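Local coordinates for putative ABC transporter, ATP-binding protein ComA (PDB 3K8U) that is a putative ABC transporter ATP-binding protein, represented here by its peptidase domain of the C39 family, in the papain-like clan, at residues T14-C17 against G18-V21; I35-L38 against R39-K43; T50-G53 against I54-A58. All coordinates share one frame; numbering follows the deposited sequence.

Contact 1: residues T14-C17 against G18-V21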
# COMPACT_ATOMS: atom_id res chain seq x y z
N THR A 14 -2.56 12.15 -9.83
CA THR A 14 -1.42 11.24 -10.04
C THR A 14 -0.43 11.15 -8.88
O THR A 14 0.26 10.14 -8.73
CB THR A 14 -0.66 11.58 -11.35
OG1 THR A 14 -0.18 12.93 -11.30
CG2 THR A 14 -1.58 11.41 -12.55
N ARG A 15 -0.38 12.18 -8.04
CA ARG A 15 0.54 12.22 -6.91
C ARG A 15 -0.02 11.55 -5.65
O ARG A 15 0.70 11.40 -4.66
CB ARG A 15 0.88 13.67 -6.56
CG ARG A 15 -0.27 14.41 -5.84
CD ARG A 15 0.08 15.86 -5.52
NE ARG A 15 0.19 16.68 -6.72
CZ ARG A 15 0.62 17.94 -6.73
NH1 ARG A 15 0.99 18.54 -5.61
NH2 ARG A 15 0.68 18.60 -7.88
N ASP A 16 -1.27 11.11 -5.69
CA ASP A 16 -1.93 10.53 -4.52
C ASP A 16 -1.90 9.04 -4.24
O ASP A 16 -2.73 8.55 -3.47
CB ASP A 16 -3.39 11.01 -4.47
CG ASP A 16 -3.52 12.50 -4.18
OD1 ASP A 16 -2.62 13.06 -3.53
OD2 ASP A 16 -4.53 13.09 -4.59
N CYS A 17 -0.95 8.30 -4.80
CA CYS A 17 -0.92 6.86 -4.55
C CYS A 17 -0.66 6.55 -3.07
O CYS A 17 -1.25 5.62 -2.52
CB CYS A 17 0.12 6.16 -5.42
SG CYS A 17 -0.15 4.37 -5.48
N GLY A 18 0.22 7.33 -2.44
CA GLY A 18 0.54 7.13 -1.03
C GLY A 18 -0.68 7.35 -0.16
O GLY A 18 -1.02 6.50 0.68
N PRO A 19 -1.33 8.52 -0.28
CA PRO A 19 -2.53 8.81 0.52
C PRO A 19 -3.59 7.73 0.29
O PRO A 19 -4.27 7.32 1.23
CB PRO A 19 -2.97 10.16 -0.05
CG PRO A 19 -1.69 10.83 -0.35
CD PRO A 19 -0.86 9.73 -0.98
N ALA A 20 -3.71 7.26 -0.96
CA ALA A 20 -4.69 6.24 -1.31
C ALA A 20 -4.48 4.90 -0.61
O ALA A 20 -5.43 4.33 -0.07
CB ALA A 20 -4.76 6.05 -2.82
N VAL A 21 -3.26 4.36 -0.64
CA VAL A 21 -3.02 3.08 0.03
C VAL A 21 -3.20 3.20 1.54
O VAL A 21 -3.73 2.29 2.17
CB VAL A 21 -1.62 2.45 -0.30
CG1 VAL A 21 -1.54 2.15 -1.79
CG2 VAL A 21 -0.48 3.34 0.15
O HOH W 1 1.92 9.30 -3.52

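Contact 2: residues I35-L38 against R39-K43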
# COMPACT_ATOMS: atom_id res chain seq x y z
N ILE A 35 -8.54 11.52 1.03
CA ILE A 35 -7.25 11.62 0.36
C ILE A 35 -6.62 12.99 0.61
O ILE A 35 -5.43 13.09 0.90
CB ILE A 35 -7.39 11.35 -1.16
CG1 ILE A 35 -7.59 9.85 -1.40
CG2 ILE A 35 -6.18 11.86 -1.93
CD1 ILE A 35 -7.71 9.47 -2.86
N ALA A 36 -7.44 14.04 0.55
CA ALA A 36 -6.94 15.40 0.77
C ALA A 36 -6.31 15.55 2.15
O ALA A 36 -5.28 16.21 2.31
CB ALA A 36 -8.07 16.42 0.58
N TYR A 37 -6.94 14.93 3.15
CA TYR A 37 -6.44 14.99 4.52
C TYR A 37 -5.13 14.21 4.68
O TYR A 37 -4.17 14.71 5.27
CB TYR A 37 -7.50 14.42 5.47
CG TYR A 37 -7.10 14.37 6.93
CD1 TYR A 37 -6.92 15.54 7.67
CD2 TYR A 37 -6.93 13.15 7.58
CE1 TYR A 37 -6.60 15.50 9.02
CE2 TYR A 37 -6.60 13.09 8.93
CZ TYR A 37 -6.44 14.27 9.65
OH TYR A 37 -6.12 14.21 10.98
N LEU A 38 -5.09 13.00 4.14
CA LEU A 38 -3.89 12.17 4.24
C LEU A 38 -2.75 12.71 3.40
O LEU A 38 -1.58 12.53 3.74
CB LEU A 38 -4.20 10.71 3.87
CG LEU A 38 -5.18 10.02 4.81
CD1 LEU A 38 -5.39 8.58 4.38
CD2 LEU A 38 -4.65 10.07 6.24
N ARG A 39 -3.08 13.40 2.32
CA ARG A 39 -2.07 14.00 1.45
C ARG A 39 -1.29 15.03 2.26
O ARG A 39 -0.06 15.11 2.18
CB ARG A 39 -2.74 14.70 0.26
CG ARG A 39 -1.76 15.25 -0.78
CD ARG A 39 -2.46 16.17 -1.78
NE ARG A 39 -3.53 15.49 -2.50
CZ ARG A 39 -4.80 15.89 -2.50
NH1 ARG A 39 -5.17 16.97 -1.82
NH2 ARG A 39 -5.70 15.23 -3.22
N GLU A 40 -2.01 15.80 3.07
CA GLU A 40 -1.40 16.82 3.92
C GLU A 40 -0.60 16.19 5.07
O GLU A 40 0.53 16.60 5.34
CB GLU A 40 -2.49 17.76 4.46
CG GLU A 40 -2.02 18.78 5.50
CD GLU A 40 -0.88 19.67 5.02
OE1 GLU A 40 -0.79 19.94 3.80
OE2 GLU A 40 -0.07 20.10 5.87
N LEU A 41 -1.18 15.17 5.71
CA LEU A 41 -0.53 14.48 6.82
C LEU A 41 0.75 13.74 6.43
O LEU A 41 1.66 13.60 7.25
CB LEU A 41 -1.49 13.50 7.48
CG LEU A 41 -2.15 13.91 8.80
CD1 LEU A 41 -2.97 15.18 8.61
CD2 LEU A 41 -3.02 12.77 9.30
N SER A 42 0.80 13.24 5.20
CA SER A 42 1.96 12.50 4.72
C SER A 42 2.99 13.37 4.00
O SER A 42 3.98 12.86 3.48
CB SER A 42 1.51 11.36 3.79
OG SER A 42 0.84 11.87 2.66
N LYS A 43 2.75 14.68 3.96
CA LYS A 43 3.64 15.63 3.30
C LYS A 43 3.84 15.31 1.82
O LYS A 43 4.92 15.52 1.25
CB LYS A 43 4.99 15.69 4.03
CG LYS A 43 4.90 16.23 5.45
CD LYS A 43 6.26 16.22 6.15
CE LYS A 43 6.20 16.92 7.50
NZ LYS A 43 5.20 16.32 8.42
O HOH W 2 -4.30 18.15 0.70

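Contact 3: residues T50-G53 against I54-A58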
# COMPACT_ATOMS: atom_id res chain seq x y z
N THR A 50 6.69 9.64 0.07
CA THR A 50 7.84 8.80 0.37
C THR A 50 7.35 7.76 1.37
O THR A 50 6.27 7.90 1.94
CB THR A 50 8.99 9.60 1.00
OG1 THR A 50 8.58 10.11 2.27
CG2 THR A 50 9.40 10.76 0.11
N ALA A 51 8.13 6.70 1.55
CA ALA A 51 7.78 5.65 2.50
C ALA A 51 7.71 6.25 3.90
O ALA A 51 6.86 5.86 4.71
CB ALA A 51 8.80 4.53 2.44
N LEU A 52 8.60 7.20 4.17
CA LEU A 52 8.65 7.88 5.46
C LEU A 52 7.36 8.66 5.68
O LEU A 52 6.82 8.68 6.79
CB LEU A 52 9.85 8.85 5.49
CG LEU A 52 10.83 8.75 6.66
CD1 LEU A 52 10.12 9.02 7.99
CD2 LEU A 52 11.50 7.39 6.67
N GLY A 53 6.87 9.31 4.62
CA GLY A 53 5.64 10.08 4.69
C GLY A 53 4.45 9.21 5.04
O GLY A 53 3.59 9.61 5.84
N ILE A 54 4.37 8.02 4.44
CA ILE A 54 3.27 7.10 4.73
C ILE A 54 3.33 6.68 6.20
O ILE A 54 2.32 6.71 6.91
CB ILE A 54 3.35 5.84 3.83
CG1 ILE A 54 3.03 6.20 2.37
CG2 ILE A 54 2.39 4.77 4.33
CD1 ILE A 54 3.12 5.03 1.42
N VAL A 55 4.53 6.32 6.65
CA VAL A 55 4.74 5.89 8.03
C VAL A 55 4.40 6.99 9.04
O VAL A 55 3.70 6.74 10.02
CB VAL A 55 6.20 5.42 8.24
CG1 VAL A 55 6.49 5.19 9.72
CG2 VAL A 55 6.45 4.14 7.46
N GLU A 56 4.87 8.21 8.77
CA GLU A 56 4.61 9.34 9.66
C GLU A 56 3.11 9.62 9.77
O GLU A 56 2.60 9.85 10.87
CB GLU A 56 5.32 10.60 9.16
CG GLU A 56 6.84 10.54 9.27
CD GLU A 56 7.52 11.81 8.79
OE1 GLU A 56 7.11 12.38 7.76
OE2 GLU A 56 8.49 12.24 9.46
N ALA A 57 2.42 9.59 8.64
CA ALA A 57 0.98 9.83 8.62
C ALA A 57 0.24 8.75 9.40
O ALA A 57 -0.62 9.06 10.22
CB ALA A 57 0.48 9.88 7.18
N ALA A 58 0.61 7.49 9.17
CA ALA A 58 -0.01 6.36 9.86
C ALA A 58 0.13 6.48 11.38
O ALA A 58 -0.81 6.18 12.12
CB ALA A 58 0.59 5.06 9.37

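Contact 1: residues T14-C17 against G18-V21
Asp16 and Cys17 open a helix whose first turn closes at once: Asp16 O receives Ala20 N at 3.0 Å, and Cys17 O receives Val21 N, also at 3.0 Å. Ahead of them the chain is loop, and Asp16 holds the N-cap position without using its carboxylate as a cap. A water donates to Arg15 O at 2.7 Å and accepts from Gly18 N at 2.8 Å, giving a first-turn amide a partner and tying the loop to the turn. Pro19 suits this first turn because its nitrogen has no hydrogen to satisfy, and its CD rests 3.3 Å from Asp16 O. Gly18, bare at its alpha carbon, leaves room for that ring. The Asp16 side chain crosses the ring at about a right angle, OD1 lying 4.0 Å from Pro19 CG; with CG beside the backbone N (chi1 -68°), the carboxylate is turned to meet Arg39, its salt-bridge partner. Small Ala20 brings CB to 3.3 Å from Asp16 O. Cys17 instead sends SG anti to its own N (chi1 -163°), off the turn. A cysteine starting a helix and facing a histidine of the sheet is consistent with the papain-like layout. Pro19 packs on Ile35 and Leu38 of helix 35-41, while Cys17 touches His96 and Val21 touches Tyr97 and Val99, all of strand 93-104.

Contact 2: residues I35-L38 against R39-K43
Tyr37 and Leu41, one turn apart on helix 35-41, make the main apolar contact of a short helix that ends in a Schellman motif. Leu41 CD1 sits over one face of the tyrosine ring in a CH-pi contact, 3.9 Å from the ring centroid and 22° off its normal, displaced toward the rim. The other branch, CD2, meets the ring at Tyr37 CE2, 3.6 Å away. Tyr37 CG stands anti to the backbone N (chi1 178°), which swings the ring across the leucine at an oblique angle; a tyrosine suits this exposed side, offering a flat apolar face to the leucine and a hydroxyl at its far end.

Arg39 spreads its guanidinium over the preceding turn: NH1 is 3.5 Å from Ala36 CA and NH2 is 3.6 Å from Ile35 CG2, with Ile35 O and Ala36 CA over one face. A long chain bent at chi3 brings the group back there, and the small side chain of Ala36 suits the place beside it. Asp16 in the loop before helix 17-28 takes NE in a salt bridge, which helps fix the rotation of the group.

At the C-terminal end, Leu38 O accepts twice from Ser42, from N at 2.9 Å and from OG at 2.7 Å, the donors reaching it from opposite faces of its carbonyl plane. Serine is short enough to turn its hydroxyl back onto the helix, and Thr44 gives that oxygen a further hydrogen-bond partner. Lys43, with phi 59°, then takes the chain out of helix. Inward, Leu38 packs on Pro19, Leu22 and Ala23 of helix 17-28. On the arginine side a water donates to Ala36 O at 2.7 Å and accepts from Arg39 NH1 at 2.9 Å.

Contact 3: residues T50-G53 against I54-A58
Gly53 and Ala57 meet one turn apart on helix 51-60, Ala57 CB, small enough to sit close against the backbone, lying 3.4 Å from Gly53 O. The glycine suits its buried place, where the same oxygen also meets Ser42 CB of the preceding helical segment; Glu56 OE1 approaches to 4.1 Å from Gly53 CA. The Gly53 N is claimed by the helix cap: Thr50 is the N-cap residue, and its OG1 accepts from Gly53 N at 3.0 Å, satisfying a first-turn amide for which no helical carbonyl lies a turn back. Ile54 completes the first turn, its N bonded to Thr50 O at 3.1 Å and its CG1 lying 3.7 Å from the same oxygen. The branched isoleucine is buried, and its side chain packs on Tyr97 of strand 93-104. Val55, on the neighbouring face, presses on Thr65, Ser67 and Ile136 of the sheet. On the outer side of the helix the Leu52 methyl lies against the glutamate chain from CG to the carboxylate, the two side chains crossing obliquely, with Leu52 CD1 3.8 Å from Glu56 CG. The glutamate CG, beside its backbone N (chi1 -68°), stays close to the helix, 3.1 Å from Leu52 O, and the chain is extended beyond it.

Overall arrangement
All three contacts are local, made between residues three to five apart in or beside a helix, but they lie at different depths. Contact 1 is buried; contacts 2 and 3 are only partly so, each with an exposed flank. Contacts 1 and 3 start helices, one with a water bound to a first-turn amide, the other capped by a threonine hydroxyl, whereas contact 2 includes a helix end. Helices 17-28 and 51-60 both reach the antiparallel sheet. Helix 35-41 touches both of them: the Asp16–Arg39 salt bridge and Pro19 join contact 2 to contact 1, while Ser42 against Gly53 and Ala57 joins it to contact 3. Contacts 1 and 3 meet more lightly, through Ile54 CD1 against Gly18 and Val21.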